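Local coordinates for 4-phosphoerythronate dehydrogenase (Lactobacillus jensenii, PDB 4PRK) that catalyses the NAD-dependent interconversion of pyruvate and D-lactate, as a D-lactate dehydrogenase with a Rossmann-fold coenzyme domain, at the interface of chains A and B and the interface of chains A and C. Coordinates in Å, arbitrary orientation; residue numbers count along the deposited sequence, not the author numbering. Chains: chain A/B/C, 4-phosphoerythronate dehydrogenase.

Contact 1: the interface of chains A and B. Residues chain A 119, 142-143; chain B 102, 105, 300, 302-303.
The two-fold interface between chains A and B joins two copies of a D-2-hydroxyacid dehydrogenase, a family that typically dimerises through its NAD-binding domains, and here it sinks the carboxylate of A:Glu143 between the N-terminal ends of helices 103-119 and 301-319 of chain B. It illustrates how one acid can be held by several hydroxyls. OE1 of A:Glu143 accepts a hydrogen bond from the hydroxyl OG1 of B:Thr302 at 2.6 Å, met on its syn side but well out of the carboxylate plane. OE2 of A:Glu143 takes two donors that approach from opposite faces of that plane: OG1 of B:Thr300 at 2.7 Å and OG of B:Ser102 at 2.8 Å. Gripped by donors on opposite faces of OE2 and by a third, tilted donor at OE1, the group should have little freedom to rotate. A bend at chi2 (85°) turns the A:Glu143 carboxylate toward these hydroxyls, and the methyl CB of B:Ala105 lies close to OE2.

A second-shell bond helps place one of these hydroxyls. OG1 of B:Thr300 lies between its own backbone N and carbonyl carbon (chi1 62°), where it also accepts the backbone N-H of B:Ser303 at 3.2 Å, capping helix 301-319. The two helix ends probably favour a negatively charged carboxylate. Within chain A, the backbone N of A:Glu143 donates to the amide oxygen OD1 of A:Asn142 at 2.8 Å. Nearby, the guanidinium NH1 of A:Arg119 donates to the backbone O of B:Ala105 at 2.7 Å, arriving on a lone pair in the carbonyl plane.

Contact 2: the interface of chains A and C. Residues chain A 100-103, 306, 310; chain C 179, 181-182.
The side-chain amide nitrogen ND2 of A:Asn306 donates to two oxygens, one on each side of the interface between chains A and C of this D-2-hydroxyacid dehydrogenase, showing how a bond within one subunit can aim a donor at another. Within chain A, ND2 of A:Asn306 meets the backbone O of A:Tyr101 at 2.9 Å, almost straight on along the C=O axis and nearly in the amide plane. Across the boundary, ND2 of A:Asn306 meets the phenol OH of C:Tyr179 at 3.2 Å, again close to the amide plane, in a longer and less straight bond. The first bond probably fixes the turn of the amide on helix 301-319, leaving its other N-H directed at the phenol.

C:Tyr179, which follows the Rossmann-fold strand 171-175, offers its rim: ND2 lies in the plane of the ring, at its edge. The amide and ring planes stand 72° apart, and CE2 of C:Tyr179 passes 3.5 Å from OD1 of A:Asn306. The ring reaches toward helix 301-319 because CG points away from the backbone N of C:Tyr179 (chi1 172°), and there the delta-methyl CD1 of A:Ile310 lies more loosely near CD2. The backbone N of C:Pro181 lies over one ring face, offset toward the rim.

C:Pro181, which starts the 3-10 helix 181-183, gives up more surface than the other residues of the patch. CB of C:Pro181 lies 3.7 Å from ND2 of A:Asn306, while CG of C:Pro181 rests 3.7 Å from the branch CG1 of A:Val100. Next to it, CB of C:Glu182 packs at 3.5 Å on CG of A:Pro103, the first residue of helix 103-118, with the two side chains crossing at about a right angle. The interface is two-fold and belongs to the deposited tetramer; it may or may not persist in solution.

Contact 1: the interface of chains A and B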
loop_
_atom_site.group_PDB
_atom_site.type_symbol
_atom_site.label_atom_id
_atom_site.label_comp_id
_atom_site.label_asym_id
_atom_site.label_seq_id
_atom_site.Cartn_x
_atom_site.Cartn_y
_atom_site.Cartn_z
ATOM N N ARG A 119 -13.436 -10.772 -12.552
ATOM C CA ARG A 119 -14.760 -10.863 -11.964
ATOM C C ARG A 119 -15.831 -11.389 -12.968
ATOM O O ARG A 119 -17.027 -11.572 -12.586
ATOM C CB ARG A 119 -15.160 -9.472 -11.409
ATOM C CG ARG A 119 -14.247 -8.960 -10.279
ATOM C CD ARG A 119 -14.058 -9.974 -9.130
ATOM N NE ARG A 119 -15.357 -10.366 -8.555
ATOM C CZ ARG A 119 -15.739 -10.273 -7.263
ATOM N NH1 ARG A 119 -14.948 -9.825 -6.300
ATOM N NH2 ARG A 119 -16.947 -10.703 -6.912
ATOM N N ASN A 142 -12.389 -14.824 -7.835
ATOM C CA ASN A 142 -11.424 -14.945 -6.751
ATOM C C ASN A 142 -10.829 -13.571 -6.341
ATOM O O ASN A 142 -10.881 -12.608 -7.116
ATOM C CB ASN A 142 -10.327 -15.943 -7.080
ATOM C CG ASN A 142 -9.671 -16.541 -5.808
ATOM O OD1 ASN A 142 -10.107 -16.280 -4.672
ATOM N ND2 ASN A 142 -8.637 -17.336 -6.000
ATOM N N GLU A 143 -10.330 -13.488 -5.105
ATOM C CA GLU A 143 -9.843 -12.227 -4.608
ATOM C C GLU A 143 -8.489 -12.057 -5.226
ATOM O O GLU A 143 -7.763 -13.019 -5.464
ATOM C CB GLU A 143 -9.775 -12.143 -3.079
ATOM C CG GLU A 143 -11.119 -12.015 -2.386
ATOM C CD GLU A 143 -11.805 -13.365 -2.144
ATOM O OE1 GLU A 143 -11.174 -14.407 -2.436
ATOM O OE2 GLU A 143 -12.940 -13.384 -1.603
ATOM N N SER B 102 -16.544 -12.896 2.861
ATOM C CA SER B 102 -15.244 -12.329 2.556
ATOM C C SER B 102 -15.475 -10.869 2.260
ATOM O O SER B 102 -15.999 -10.565 1.201
ATOM C CB SER B 102 -14.657 -12.991 1.320
ATOM O OG SER B 102 -13.469 -12.373 0.917
ATOM N N ALA B 105 -14.170 -9.732 -1.143
ATOM C CA ALA B 105 -14.855 -10.198 -2.313
ATOM C C ALA B 105 -15.780 -9.124 -2.800
ATOM O O ALA B 105 -15.786 -8.803 -3.956
ATOM C CB ALA B 105 -15.582 -11.505 -2.015
ATOM N N THR B 300 -16.811 -15.563 -4.622
ATOM C CA THR B 300 -15.469 -16.060 -4.844
ATOM C C THR B 300 -15.326 -17.374 -4.182
ATOM O O THR B 300 -16.177 -17.758 -3.377
ATOM C CB THR B 300 -14.441 -15.126 -4.247
ATOM O OG1 THR B 300 -14.646 -15.048 -2.825
ATOM C CG2 THR B 300 -14.610 -13.810 -4.846
ATOM N N THR B 302 -13.217 -18.114 -1.930
ATOM C CA THR B 302 -13.064 -17.856 -0.505
ATOM C C THR B 302 -14.421 -17.754 0.197
ATOM O O THR B 302 -14.609 -18.348 1.241
ATOM C CB THR B 302 -12.303 -16.545 -0.287
ATOM O OG1 THR B 302 -11.032 -16.600 -0.986
ATOM C CG2 THR B 302 -12.114 -16.293 1.211
ATOM N N SER B 303 -15.358 -17.020 -0.395
ATOM C CA SER B 303 -16.652 -16.823 0.237
ATOM C C SER B 303 -17.380 -18.135 0.277
ATOM O O SER B 303 -17.970 -18.490 1.286
ATOM C CB SER B 303 -17.518 -15.834 -0.529
ATOM O OG SER B 303 -16.966 -14.543 -0.490
#

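Contact 2: the interface of chains A and C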
loop_
_atom_site.group_PDB
_atom_site.type_symbol
_atom_site.label_atom_id
_atom_site.label_comp_id
_atom_site.label_asym_id
_atom_site.label_seq_id
_atom_site.Cartn_x
_atom_site.Cartn_y
_atom_site.Cartn_z
ATOM N N VAL A 100 7.459 9.643 -21.501
ATOM C CA VAL A 100 6.676 9.248 -20.338
ATOM C C VAL A 100 5.456 10.152 -20.129
ATOM O O VAL A 100 5.541 11.133 -19.405
ATOM C CB VAL A 100 7.577 9.289 -19.083
ATOM C CG1 VAL A 100 6.802 9.020 -17.814
ATOM C CG2 VAL A 100 8.729 8.311 -19.223
ATOM N N TYR A 101 4.329 9.834 -20.792
ATOM C CA TYR A 101 3.089 10.608 -20.664
ATOM C C TYR A 101 2.448 10.574 -19.272
ATOM O O TYR A 101 2.415 11.560 -18.551
ATOM C CB TYR A 101 2.014 9.878 -21.459
ATOM C CG TYR A 101 2.143 9.702 -22.943
ATOM C CD1 TYR A 101 2.945 10.521 -23.720
ATOM C CD2 TYR A 101 1.387 8.733 -23.582
ATOM C CE1 TYR A 101 3.007 10.354 -25.095
ATOM C CE2 TYR A 101 1.439 8.562 -24.949
ATOM C CZ TYR A 101 2.248 9.371 -25.700
ATOM O OH TYR A 101 2.290 9.182 -27.048
ATOM N N SER A 102 2.033 9.373 -18.880
ATOM C CA SER A 102 1.704 9.013 -17.514
ATOM C C SER A 102 1.735 7.499 -17.401
ATOM O O SER A 102 0.790 6.851 -17.837
ATOM C CB SER A 102 0.323 9.560 -17.136
ATOM O OG SER A 102 -0.222 8.930 -16.008
ATOM N N PRO A 103 2.777 6.910 -16.817
ATOM C CA PRO A 103 2.725 5.443 -16.751
ATOM C C PRO A 103 1.522 4.907 -15.979
ATOM O O PRO A 103 1.063 3.844 -16.308
ATOM C CB PRO A 103 4.032 5.042 -16.069
ATOM C CG PRO A 103 4.557 6.250 -15.437
ATOM C CD PRO A 103 4.192 7.324 -16.360
ATOM N N ASN A 306 0.335 16.431 -19.995
ATOM C CA ASN A 306 1.757 16.194 -19.999
ATOM C C ASN A 306 2.323 16.192 -21.383
ATOM O O ASN A 306 3.402 16.732 -21.594
ATOM C CB ASN A 306 2.124 14.928 -19.240
ATOM C CG ASN A 306 1.994 15.119 -17.742
ATOM O OD1 ASN A 306 1.761 16.253 -17.252
ATOM N ND2 ASN A 306 2.112 14.028 -16.987
ATOM N N ILE A 310 5.118 18.941 -21.203
ATOM C CA ILE A 310 6.488 18.444 -21.234
ATOM C C ILE A 310 7.236 18.845 -22.530
ATOM O O ILE A 310 8.375 19.319 -22.454
ATOM C CB ILE A 310 6.577 16.919 -20.988
ATOM C CG1 ILE A 310 6.143 16.621 -19.518
ATOM C CG2 ILE A 310 8.007 16.434 -21.237
ATOM C CD1 ILE A 310 6.047 15.146 -19.144
ATOM N N TYR C 179 9.794 17.528 -13.051
ATOM C CA TYR C 179 8.515 16.892 -12.846
ATOM C C TYR C 179 8.620 15.393 -13.196
ATOM O O TYR C 179 9.050 15.068 -14.290
ATOM C CB TYR C 179 7.501 17.574 -13.770
ATOM C CG TYR C 179 6.175 16.908 -13.821
ATOM C CD1 TYR C 179 5.411 16.810 -12.703
ATOM C CD2 TYR C 179 5.686 16.380 -15.008
ATOM C CE1 TYR C 179 4.174 16.170 -12.730
ATOM C CE2 TYR C 179 4.460 15.746 -15.053
ATOM C CZ TYR C 179 3.707 15.637 -13.891
ATOM O OH TYR C 179 2.468 15.010 -13.913
ATOM N N PRO C 181 5.931 12.321 -13.577
ATOM C CA PRO C 181 4.546 11.930 -13.426
ATOM C C PRO C 181 4.357 10.634 -12.640
ATOM O O PRO C 181 3.349 10.457 -11.970
ATOM C CB PRO C 181 4.062 11.753 -14.863
ATOM C CG PRO C 181 5.280 11.706 -15.716
ATOM C CD PRO C 181 6.373 12.357 -14.981
ATOM N N GLU C 182 5.335 9.753 -12.704
ATOM C CA GLU C 182 5.207 8.471 -12.020
ATOM C C GLU C 182 5.247 8.528 -10.498
ATOM O O GLU C 182 4.762 7.613 -9.842
ATOM C CB GLU C 182 6.236 7.469 -12.585
ATOM C CG GLU C 182 7.676 7.678 -12.214
ATOM C CD GLU C 182 8.645 6.979 -13.182
ATOM O OE1 GLU C 182 9.700 7.592 -13.483
ATOM O OE2 GLU C 182 8.374 5.823 -13.651
#

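The centres of contact 1 and contact 2 lie about 34 Å apart, yet both draw on the same elements of the protein: B:Ser102 in contact 1 and A:Ser102 in contact 2, the start of the helix that begins at residue 103, and helix 301-319. Chain B supplies them in contact 1 and chain A in contact 2. Because contact 1 has a symmetry twin, chain A also uses its own copy of this region to receive the glutamate of chain B, close to where it meets chain C. A subunit thus faces two neighbours through adjoining turns of the same helices, which could couple the two interfaces of the tetramer.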